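Local coordinates for protein glutathione S-transferase (PDB 2YCD) that probably conjugates glutathione to electrophilic compounds, possibly including herbicides, as a member of a novel bacterial class of the glutathione transferase superfamily, at residues A[112-117]-A[179-184]; A[155-160]-A[198-203]; A[183-188]-A[202-207]. All coordinates share one frame; numbering follows the deposited sequence.

Contact 1: A[112-117]-A[179-184]; sequences VAWMFA and ILMICV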
loop_
_atom_site.group_PDB
_atom_site.type_symbol
_atom_site.label_atom_id
_atom_site.label_comp_id
_atom_site.label_asym_id
_atom_site.label_seq_id
_atom_site.Cartn_x
_atom_site.Cartn_y
_atom_site.Cartn_z
ATOM N N VAL A 112 -1.409 7.340 -10.036
ATOM C CA VAL A 112 -0.748 6.244 -9.333
ATOM C C VAL A 112 -0.354 6.674 -7.907
ATOM O O VAL A 112 -0.508 5.887 -6.958
ATOM C CB VAL A 112 0.469 5.732 -10.159
ATOM C CG1 VAL A 112 1.321 4.747 -9.365
ATOM C CG2 VAL A 112 -0.018 5.104 -11.471
ATOM N N ALA A 113 0.138 7.906 -7.720
ATOM C CA ALA A 113 0.365 8.403 -6.365
ATOM C C ALA A 113 -0.886 8.240 -5.473
ATOM O O ALA A 113 -0.792 7.766 -4.333
ATOM C CB ALA A 113 0.852 9.866 -6.382
ATOM N N TRP A 114 -2.052 8.628 -5.986
ATOM C CA TRP A 114 -3.271 8.546 -5.189
ATOM C C TRP A 114 -3.734 7.106 -4.963
ATOM O O TRP A 114 -4.322 6.819 -3.923
ATOM C CB TRP A 114 -4.385 9.433 -5.788
ATOM C CG TRP A 114 -4.176 10.877 -5.399
ATOM C CD1 TRP A 114 -3.782 11.895 -6.210
ATOM C CD2 TRP A 114 -4.291 11.427 -4.080
ATOM N NE1 TRP A 114 -3.678 13.070 -5.476
ATOM C CE2 TRP A 114 -3.993 12.800 -4.166
ATOM C CE3 TRP A 114 -4.681 10.903 -2.850
ATOM C CZ2 TRP A 114 -4.018 13.645 -3.042
ATOM C CZ3 TRP A 114 -4.698 11.740 -1.731
ATOM C CH2 TRP A 114 -4.390 13.093 -1.841
ATOM N N MET A 115 -3.452 6.200 -5.900
ATOM C CA MET A 115 -3.700 4.764 -5.659
ATOM C C MET A 115 -2.894 4.271 -4.451
ATOM O O MET A 115 -3.437 3.627 -3.540
ATOM C CB MET A 115 -3.370 3.926 -6.905
ATOM C CG MET A 115 -4.300 4.221 -8.098
ATOM S SD MET A 115 -3.769 3.395 -9.614
ATOM C CE MET A 115 -4.165 1.690 -9.195
ATOM N N PHE A 116 -1.606 4.589 -4.428
ATOM C CA PHE A 116 -0.780 4.248 -3.271
ATOM C C PHE A 116 -1.206 4.960 -1.992
ATOM O O PHE A 116 -1.184 4.366 -0.917
ATOM C CB PHE A 116 0.714 4.455 -3.558
ATOM C CG PHE A 116 1.346 3.341 -4.373
ATOM C CD1 PHE A 116 1.315 3.362 -5.766
ATOM C CD2 PHE A 116 1.969 2.282 -3.748
ATOM C CE1 PHE A 116 1.910 2.342 -6.516
ATOM C CE2 PHE A 116 2.558 1.252 -4.476
ATOM C CZ PHE A 116 2.525 1.281 -5.873
ATOM N N ALA A 117 -1.604 6.228 -2.091
ATOM C CA ALA A 117 -2.050 6.958 -0.904
ATOM C C ALA A 117 -3.296 6.338 -0.281
ATOM O O ALA A 117 -3.412 6.253 0.942
ATOM C CB ALA A 117 -2.310 8.417 -1.238
ATOM N N ILE A 179 -11.522 4.564 -7.220
ATOM C CA ILE A 179 -12.021 3.240 -6.841
ATOM C C ILE A 179 -11.379 2.797 -5.523
ATOM O O ILE A 179 -12.077 2.409 -4.570
ATOM C CB ILE A 179 -11.758 2.204 -7.940
ATOM C CG1 ILE A 179 -12.600 2.518 -9.193
ATOM C CG2 ILE A 179 -12.005 0.778 -7.408
ATOM C CD1 ILE A 179 -12.389 1.507 -10.339
ATOM N N LEU A 180 -10.052 2.857 -5.455
ATOM C CA LEU A 180 -9.361 2.386 -4.251
ATOM C C LEU A 180 -9.660 3.267 -3.043
ATOM O O LEU A 180 -9.925 2.766 -1.930
ATOM C CB LEU A 180 -7.854 2.287 -4.496
ATOM C CG LEU A 180 -7.440 1.221 -5.521
ATOM C CD1 LEU A 180 -5.952 1.352 -5.825
ATOM C CD2 LEU A 180 -7.789 -0.205 -5.044
ATOM N N MET A 181 -9.672 4.583 -3.252
ATOM C CA MET A 181 -9.910 5.498 -2.139
ATOM C C MET A 181 -11.337 5.403 -1.587
ATOM O O MET A 181 -11.530 5.388 -0.363
ATOM C CB MET A 181 -9.615 6.942 -2.557
ATOM C CG MET A 181 -9.698 7.953 -1.392
ATOM S SD MET A 181 -8.336 7.790 -0.204
ATOM C CE MET A 181 -6.997 8.564 -1.127
ATOM N N ILE A 182 -12.321 5.321 -2.471
ATOM C CA ILE A 182 -13.697 5.214 -2.017
ATOM C C ILE A 182 -13.955 3.888 -1.306
ATOM O O ILE A 182 -14.629 3.847 -0.282
ATOM C CB ILE A 182 -14.675 5.514 -3.158
ATOM C CG1 ILE A 182 -14.600 7.014 -3.456
ATOM C CG2 ILE A 182 -16.121 5.129 -2.773
ATOM C CD1 ILE A 182 -15.301 7.456 -4.739
ATOM N N CYS A 183 -13.401 2.791 -1.817
ATOM C CA CYS A 183 -13.601 1.516 -1.132
ATOM C C CYS A 183 -12.959 1.506 0.258
ATOM O O CYS A 183 -13.531 0.929 1.190
ATOM C CB CYS A 183 -13.115 0.340 -1.982
ATOM S SG CYS A 183 -14.141 0.013 -3.452
ATOM N N VAL A 184 -11.813 2.165 0.395
ATOM C CA VAL A 184 -11.170 2.326 1.710
ATOM C C VAL A 184 -12.058 3.178 2.646
ATOM O O VAL A 184 -12.339 2.796 3.796
ATOM C CB VAL A 184 -9.725 2.921 1.531
ATOM C CG1 VAL A 184 -9.198 3.563 2.810
ATOM C CG2 VAL A 184 -8.748 1.836 0.997
#
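Met-115 and Leu-180 meet where helix 105-135 runs beside helix 176-185. The two short segments are nearly parallel, at 21° with their axes 8.8 Å apart. Met-115 can be followed from root to tip along one methyl of Leu-180. Its CB lies 3.8 Å from Leu-180 CD1, and its CG is only slightly farther from the same methyl. SD then swings wide, 4.8 Å from Leu-180 CD1. The last bond turns back (chi3 71°), which returns CE to 3.8 Å from Leu-180 CD1. The methionine thus bows past this one methyl, touching it with its base (CB, CG) and its tip (CE) but not with SD. At the adjacent residues, Trp-114 and Met-181, the reach is reversed. Met-181 comes from the other helix and has CG anti to the backbone N (chi1 -174°); two further bends carry its methyl across the gap. There Met-181 CE reaches Trp-114 CE3 at 3.7 Å, with CZ3 a little behind, on the six-membered part of the indole and at a slant to its plane. The same methyl brushes the backbone of Ala-117.

Beyond the pair, Trp-114 meets the ring of Trp-163 and stands edge-to-face with Phe-84 of the second subunit, while Phe-116 stacks on Phe-116 of that subunit. The contact thus lies in the helical core of the C-terminal domain, next to the dimer interface. All five touching residues are buried and every contact between their side chains is apolar, which implies that dispersion and the exclusion of water hold these two segments together, with no directional bond between them.

Contact 2: A[155-160]-A[198-203]; sequences KRLDEL and GNLLAY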
loop_
_atom_site.group_PDB
_atom_site.type_symbol
_atom_site.label_atom_id
_atom_site.label_comp_id
_atom_site.label_asym_id
_atom_site.label_seq_id
_atom_site.Cartn_x
_atom_site.Cartn_y
_atom_site.Cartn_z
ATOM N N LYS A 155 -7.033 13.456 12.048
ATOM C CA LYS A 155 -5.990 14.278 11.448
ATOM C C LYS A 155 -5.797 13.951 9.952
ATOM O O LYS A 155 -5.717 14.848 9.118
ATOM C CB LYS A 155 -4.689 14.121 12.242
ATOM C CG LYS A 155 -3.526 14.922 11.691
ATOM C CD LYS A 155 -2.346 14.895 12.651
ATOM C CE LYS A 155 -1.178 15.720 12.117
ATOM N NZ LYS A 155 -0.567 15.119 10.893
ATOM N N ARG A 156 -5.735 12.665 9.612
ATOM C CA ARG A 156 -5.605 12.265 8.210
ATOM C C ARG A 156 -6.829 12.645 7.377
ATOM O O ARG A 156 -6.695 13.038 6.219
ATOM C CB ARG A 156 -5.357 10.756 8.096
ATOM C CG ARG A 156 -3.988 10.333 8.561
ATOM C CD ARG A 156 -2.886 10.719 7.571
ATOM N NE ARG A 156 -1.596 10.277 8.080
ATOM C CZ ARG A 156 -0.640 11.075 8.538
ATOM N NH1 ARG A 156 -0.795 12.393 8.540
ATOM N NH2 ARG A 156 0.493 10.542 8.985
ATOM N N LEU A 157 -8.024 12.536 7.956
ATOM C CA LEU A 157 -9.231 12.951 7.258
ATOM C C LEU A 157 -9.293 14.475 7.072
ATOM O O LEU A 157 -9.709 14.947 6.024
ATOM C CB LEU A 157 -10.494 12.431 7.964
ATOM C CG LEU A 157 -10.634 10.899 8.040
ATOM C CD1 LEU A 157 -11.880 10.502 8.815
ATOM C CD2 LEU A 157 -10.690 10.260 6.653
ATOM N N ASP A 158 -8.841 15.218 8.081
ATOM C CA ASP A 158 -8.686 16.677 7.947
ATOM C C ASP A 158 -7.806 16.974 6.739
ATOM O O ASP A 158 -8.138 17.795 5.896
ATOM C CB ASP A 158 -8.002 17.311 9.171
ATOM C CG ASP A 158 -8.880 17.342 10.420
ATOM O OD1 ASP A 158 -10.118 17.188 10.321
ATOM O OD2 ASP A 158 -8.300 17.539 11.516
ATOM N N GLU A 159 -6.660 16.302 6.664
ATOM C CA GLU A 159 -5.711 16.525 5.576
ATOM C C GLU A 159 -6.289 16.159 4.202
ATOM O O GLU A 159 -6.146 16.905 3.220
ATOM C CB GLU A 159 -4.412 15.753 5.863
ATOM C CG GLU A 159 -3.621 16.374 7.031
ATOM C CD GLU A 159 -2.725 15.399 7.776
ATOM O OE1 GLU A 159 -2.653 14.201 7.426
ATOM O OE2 GLU A 159 -2.062 15.828 8.742
ATOM N N LEU A 160 -6.949 15.007 4.121
ATOM C CA LEU A 160 -7.536 14.579 2.861
ATOM C C LEU A 160 -8.651 15.523 2.405
ATOM O O LEU A 160 -8.773 15.856 1.224
ATOM C CB LEU A 160 -8.092 13.151 3.002
ATOM C CG LEU A 160 -8.711 12.565 1.730
ATOM C CD1 LEU A 160 -7.676 12.417 0.624
ATOM C CD2 LEU A 160 -9.380 11.214 2.014
ATOM N N GLY A 198 -18.027 16.771 5.248
ATOM C CA GLY A 198 -19.033 16.863 4.213
ATOM C C GLY A 198 -18.514 16.553 2.821
ATOM O O GLY A 198 -19.184 15.857 2.061
ATOM N N ASN A 199 -17.337 17.075 2.466
ATOM C CA ASN A 199 -16.839 16.839 1.115
ATOM C C ASN A 199 -16.387 15.386 0.898
ATOM O O ASN A 199 -16.545 14.858 -0.188
ATOM C CB ASN A 199 -15.794 17.886 0.650
ATOM C CG ASN A 199 -14.446 17.755 1.344
ATOM O OD1 ASN A 199 -14.330 17.203 2.436
ATOM N ND2 ASN A 199 -13.432 18.322 0.725
ATOM N N LEU A 200 -15.888 14.737 1.947
ATOM C CA LEU A 200 -15.529 13.318 1.833
ATOM C C LEU A 200 -16.755 12.425 1.714
ATOM O O LEU A 200 -16.768 11.478 0.914
ATOM C CB LEU A 200 -14.649 12.889 3.013
ATOM C CG LEU A 200 -13.297 13.593 3.191
ATOM C CD1 LEU A 200 -12.528 12.911 4.301
ATOM C CD2 LEU A 200 -12.483 13.620 1.914
ATOM N N LEU A 201 -17.794 12.720 2.499
ATOM C CA LEU A 201 -19.064 12.018 2.393
ATOM C C LEU A 201 -19.646 12.146 0.988
ATOM O O LEU A 201 -20.084 11.167 0.392
ATOM C CB LEU A 201 -20.039 12.598 3.412
ATOM C CG LEU A 201 -21.411 11.924 3.439
ATOM C CD1 LEU A 201 -21.264 10.423 3.709
ATOM C CD2 LEU A 201 -22.268 12.589 4.507
ATOM N N ALA A 202 -19.655 13.364 0.457
ATOM C CA ALA A 202 -20.195 13.614 -0.875
ATOM C C ALA A 202 -19.371 12.900 -1.946
ATOM O O ALA A 202 -19.918 12.407 -2.939
ATOM C CB ALA A 202 -20.260 15.129 -1.152
ATOM N N TYR A 203 -18.056 12.864 -1.740
ATOM C CA TYR A 203 -17.132 12.156 -2.632
ATOM C C TYR A 203 -17.454 10.649 -2.675
ATOM O O TYR A 203 -17.622 10.071 -3.743
ATOM C CB TYR A 203 -15.701 12.438 -2.161
ATOM C CG TYR A 203 -14.605 11.616 -2.820
ATOM C CD1 TYR A 203 -14.274 11.793 -4.151
ATOM C CD2 TYR A 203 -13.900 10.666 -2.088
ATOM C CE1 TYR A 203 -13.263 11.048 -4.751
ATOM C CE2 TYR A 203 -12.885 9.924 -2.662
ATOM C CZ TYR A 203 -12.567 10.105 -3.987
ATOM O OH TYR A 203 -11.577 9.342 -4.564
#
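Leu-200 carries the apolar part of this contact, reaching from helix 198-208 to straddle two leucines of helix 142-164 with its two methyls. CD1 lies 4.0 Å from Leu-157 CD2 and also rests near the carbonyl oxygen of Leu-157. The other methyl, CD2, lies 3.9 Å from Leu-160 CG and equally close to Leu-160 CD2. Leu-160 presents this branch because its CG stands anti to the backbone N (chi1 -179°). The backbones stay well apart, with 8.2 Å between the CA atoms of Leu-160 and Leu-200, so the gap is bridged mainly by the leucine side chains.

Hydrogen bonds border this leucine cluster: Asn-199 binds Ser-161 and the carbonyl oxygen of Gly-165, and Asp-158 binds Tyr-197. Farther along, the Tyr-203 hydroxyl is bonded to Asp-178.

Salt bridges run along helix 142-164 itself. Glu-159 takes Lys-155 NZ on OE2 at 2.7 Å and Arg-156 NH1 on OE1 at 2.8 Å, each through a syn lone pair. The Arg-156 bond lies almost in the guanidinium plane. With both oxygens engaged, the carboxylate is held against rotation, and the two cations would be expected to stabilise its charge.

Among its neighbours, the cluster is also met by helix 176-185, where Leu-185 touches Leu-157, and by helix 105-135, where Trp-114 touches Leu-160. Arg-156 and Glu-159 pack on Gln-72 and Phe-70 of the second subunit, respectively.

Contact 3: A[183-188]-A[202-207]; sequences CVLRRL and AYVERG. With GTB (S-(p-nitrobenzyl)glutathione), chain B.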
loop_
_atom_site.group_PDB
_atom_site.type_symbol
_atom_site.label_atom_id
_atom_site.label_comp_id
_atom_site.label_asym_id
_atom_site.label_seq_id
_atom_site.Cartn_x
_atom_site.Cartn_y
_atom_site.Cartn_z
ATOM N N CYS A 183 -13.401 2.791 -1.817
ATOM C CA CYS A 183 -13.601 1.516 -1.132
ATOM C C CYS A 183 -12.959 1.506 0.258
ATOM O O CYS A 183 -13.531 0.929 1.190
ATOM C CB CYS A 183 -13.115 0.340 -1.982
ATOM S SG CYS A 183 -14.141 0.013 -3.452
ATOM N N VAL A 184 -11.813 2.165 0.395
ATOM C CA VAL A 184 -11.170 2.326 1.710
ATOM C C VAL A 184 -12.058 3.178 2.646
ATOM O O VAL A 184 -12.339 2.796 3.796
ATOM C CB VAL A 184 -9.725 2.921 1.531
ATOM C CG1 VAL A 184 -9.198 3.563 2.810
ATOM C CG2 VAL A 184 -8.748 1.836 0.997
ATOM N N LEU A 185 -12.514 4.325 2.159
ATOM C CA LEU A 185 -13.314 5.232 2.988
ATOM C C LEU A 185 -14.628 4.599 3.427
ATOM O O LEU A 185 -15.126 4.906 4.516
ATOM C CB LEU A 185 -13.593 6.539 2.237
ATOM C CG LEU A 185 -12.390 7.466 2.055
ATOM C CD1 LEU A 185 -12.743 8.591 1.107
ATOM C CD2 LEU A 185 -11.925 8.021 3.392
ATOM N N ARG A 186 -15.190 3.721 2.603
ATOM C CA ARG A 186 -16.437 3.055 2.968
ATOM C C ARG A 186 -16.334 2.209 4.229
ATOM O O ARG A 186 -17.360 1.925 4.841
ATOM C CB ARG A 186 -17.000 2.235 1.802
ATOM C CG ARG A 186 -17.599 3.093 0.686
ATOM C CD ARG A 186 -18.495 2.241 -0.272
ATOM N NE ARG A 186 -19.620 1.659 0.474
ATOM C CZ ARG A 186 -19.937 0.366 0.548
ATOM N NH1 ARG A 186 -19.257 -0.540 -0.124
ATOM N NH2 ARG A 186 -20.972 -0.023 1.298
ATOM N N ARG A 187 -15.113 1.821 4.626
ATOM C CA ARG A 187 -14.952 1.113 5.899
ATOM C C ARG A 187 -15.341 1.966 7.099
ATOM O O ARG A 187 -15.526 1.446 8.197
ATOM C CB ARG A 187 -13.529 0.577 6.041
ATOM C CG ARG A 187 -13.218 -0.416 4.941
ATOM C CD ARG A 187 -11.873 -1.059 5.105
ATOM N NE ARG A 187 -11.903 -2.092 6.132
ATOM C CZ ARG A 187 -11.162 -3.192 6.105
ATOM N NH1 ARG A 187 -10.321 -3.412 5.098
ATOM N NH2 ARG A 187 -11.249 -4.061 7.098
ATOM N N LEU A 188 -15.511 3.266 6.878
ATOM C CA LEU A 188 -15.943 4.185 7.939
ATOM C C LEU A 188 -17.438 4.450 7.967
ATOM O O LEU A 188 -17.904 5.188 8.850
ATOM C CB LEU A 188 -15.230 5.526 7.818
ATOM C CG LEU A 188 -13.728 5.489 8.059
ATOM C CD1 LEU A 188 -13.150 6.863 7.781
ATOM C CD2 LEU A 188 -13.429 5.066 9.501
ATOM N N ALA A 202 -19.655 13.364 0.457
ATOM C CA ALA A 202 -20.195 13.614 -0.875
ATOM C C ALA A 202 -19.371 12.900 -1.946
ATOM O O ALA A 202 -19.918 12.407 -2.939
ATOM C CB ALA A 202 -20.260 15.129 -1.152
ATOM N N TYR A 203 -18.056 12.864 -1.740
ATOM C CA TYR A 203 -17.132 12.156 -2.632
ATOM C C TYR A 203 -17.454 10.649 -2.675
ATOM O O TYR A 203 -17.622 10.071 -3.743
ATOM C CB TYR A 203 -15.701 12.438 -2.161
ATOM C CG TYR A 203 -14.605 11.616 -2.820
ATOM C CD1 TYR A 203 -14.274 11.793 -4.151
ATOM C CD2 TYR A 203 -13.900 10.666 -2.088
ATOM C CE1 TYR A 203 -13.263 11.048 -4.751
ATOM C CE2 TYR A 203 -12.885 9.924 -2.662
ATOM C CZ TYR A 203 -12.567 10.105 -3.987
ATOM O OH TYR A 203 -11.577 9.342 -4.564
ATOM N N VAL A 204 -17.592 10.038 -1.509
ATOM C CA VAL A 204 -17.961 8.624 -1.439
ATOM C C VAL A 204 -19.313 8.393 -2.134
ATOM O O VAL A 204 -19.461 7.450 -2.914
ATOM C CB VAL A 204 -18.022 8.163 0.017
ATOM C CG1 VAL A 204 -18.694 6.788 0.126
ATOM C CG2 VAL A 204 -16.615 8.125 0.605
ATOM N N GLU A 205 -20.295 9.254 -1.862
ATOM C CA GLU A 205 -21.600 9.114 -2.500
ATOM C C GLU A 205 -21.532 9.285 -4.021
ATOM O O GLU A 205 -22.250 8.585 -4.761
ATOM C CB GLU A 205 -22.654 10.048 -1.881
ATOM C CG GLU A 205 -22.992 9.719 -0.416
ATOM C CD GLU A 205 -23.488 8.293 -0.207
ATOM O OE1 GLU A 205 -24.115 7.731 -1.129
ATOM O OE2 GLU A 205 -23.253 7.732 0.887
ATOM N N ARG A 206 -20.672 10.177 -4.507
ATOM C CA ARG A 206 -20.500 10.339 -5.955
ATOM C C ARG A 206 -20.036 9.029 -6.611
ATOM O O ARG A 206 -20.483 8.664 -7.707
ATOM C CB ARG A 206 -19.502 11.457 -6.274
ATOM C CG ARG A 206 -20.097 12.855 -6.176
ATOM C CD ARG A 206 -19.243 13.890 -6.913
ATOM N NE ARG A 206 -17.936 14.065 -6.309
ATOM C CZ ARG A 206 -17.711 14.766 -5.209
ATOM N NH1 ARG A 206 -18.723 15.354 -4.567
ATOM N NH2 ARG A 206 -16.482 14.883 -4.746
ATOM N N GLY A 207 -19.116 8.331 -5.944
ATOM C CA GLY A 207 -18.650 7.048 -6.452
ATOM C C GLY A 207 -19.741 5.975 -6.409
ATOM O O GLY A 207 -19.919 5.217 -7.362
HETATM N N1 GTB B . -3.149 -6.491 0.679
HETATM C CA1 GTB B . -4.199 -7.457 0.323
HETATM C C1 GTB B . -5.038 -6.917 -0.807
HETATM O O11 GTB B . -5.285 -5.693 -0.802
HETATM O O12 GTB B . -5.464 -7.704 -1.687
HETATM C CB1 GTB B . -5.032 -7.755 1.579
HETATM C CG1 GTB B . -6.053 -8.859 1.313
HETATM C CD1 GTB B . -6.963 -9.088 2.505
HETATM O OE1 GTB B . -6.798 -8.434 3.534
HETATM N N2 GTB B . -7.920 -10.000 2.345
HETATM C CA2 GTB B . -8.883 -10.315 3.402
HETATM C C2 GTB B . -8.945 -11.786 3.676
HETATM O O2 GTB B . -8.837 -12.618 2.778
HETATM C CB2 GTB B . -10.296 -9.945 2.910
HETATM S SG2 GTB B . -10.569 -8.221 2.677
HETATM N N3 GTB B . -9.148 -12.131 4.950
HETATM C CA3 GTB B . -9.306 -13.498 5.417
HETATM C C3 GTB B . -8.148 -14.006 6.226
HETATM O O31 GTB B . -7.217 -13.231 6.520
HETATM O O32 GTB B . -8.191 -15.211 6.563
HETATM C "C'" GTB B . -10.509 -7.494 4.287
HETATM C "C1'" GTB B . -11.875 -7.333 4.900
HETATM C "C2'" GTB B . -12.377 -8.310 5.745
HETATM C "C3'" GTB B . -13.639 -8.150 6.315
HETATM C "C4'" GTB B . -14.388 -7.008 6.040
HETATM N N41 GTB B . -15.658 -6.843 6.624
HETATM O O41 GTB B . -16.290 -5.799 6.483
HETATM O O42 GTB B . -16.117 -7.751 7.291
HETATM C "C5'" GTB B . -13.874 -6.030 5.200
HETATM C "C6'" GTB B . -12.613 -6.186 4.632
#
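In the all-helical C-terminal domain, helix 176-185 leans on helix 198-208 through Leu-185 and Val-204, next to Arg-187 of the ligand pocket. Val-204 spreads its methyls over two neighbours. CG2 lies 3.8 Å from Leu-185 CB and also touches Leu-185 CD1, while CG1 lies 3.9 Å from Arg-186 CG. Leu-185 CD1 continues to the ring edge of Tyr-203, in the ring plane and 4.0 Å from CD2, the two side chains crossing at about a right angle. Arg-186 gives the contact just its aliphatic base; its chain bends at chi3 (61°) and its polar end goes to Glu-189 and the carbonyl oxygen of Arg-30.

Arg-187 turns to the bound S-(p-nitrobenzyl)glutathione instead. Ligand C6' sits above one face of its guanidinium, toward the rim, with NH2 to C6' 3.5 Å. Arg-187 thus lines the ligand pocket beside the nitrobenzyl ring, consistent with the side that takes the electrophile.

Around the contact, Leu-188 rests on Leu-153 and Leu-157 of helix 142-164, Val-184 packs on Ile-122 and Ile-126 of helix 105-135, and Cys-183 touches helix 35-45 of the thioredoxin-like domain.

From the N terminus, residues 112-117 come first, and contact 1 closes a loop of 61 residues by bringing 179-184 back beside them. Contact 2 starts within that loop, at 155-160, but ends beyond it at 198-203, so the two cross. Contact 3 begins where contact 1 ends, sharing Cys-183 and Val-184, and finishes with contact 2, sharing Ala-202 and Tyr-203; its own loop is just 13 residues. Ile-182 CG1 lies 3.5 Å from Tyr-203 CE2, linking contact 1 directly to the other two. Together they tie helices 105-135, 142-164, 176-185 and 198-208 into one bundle, with contacts 1 and 2 reaching the second subunit.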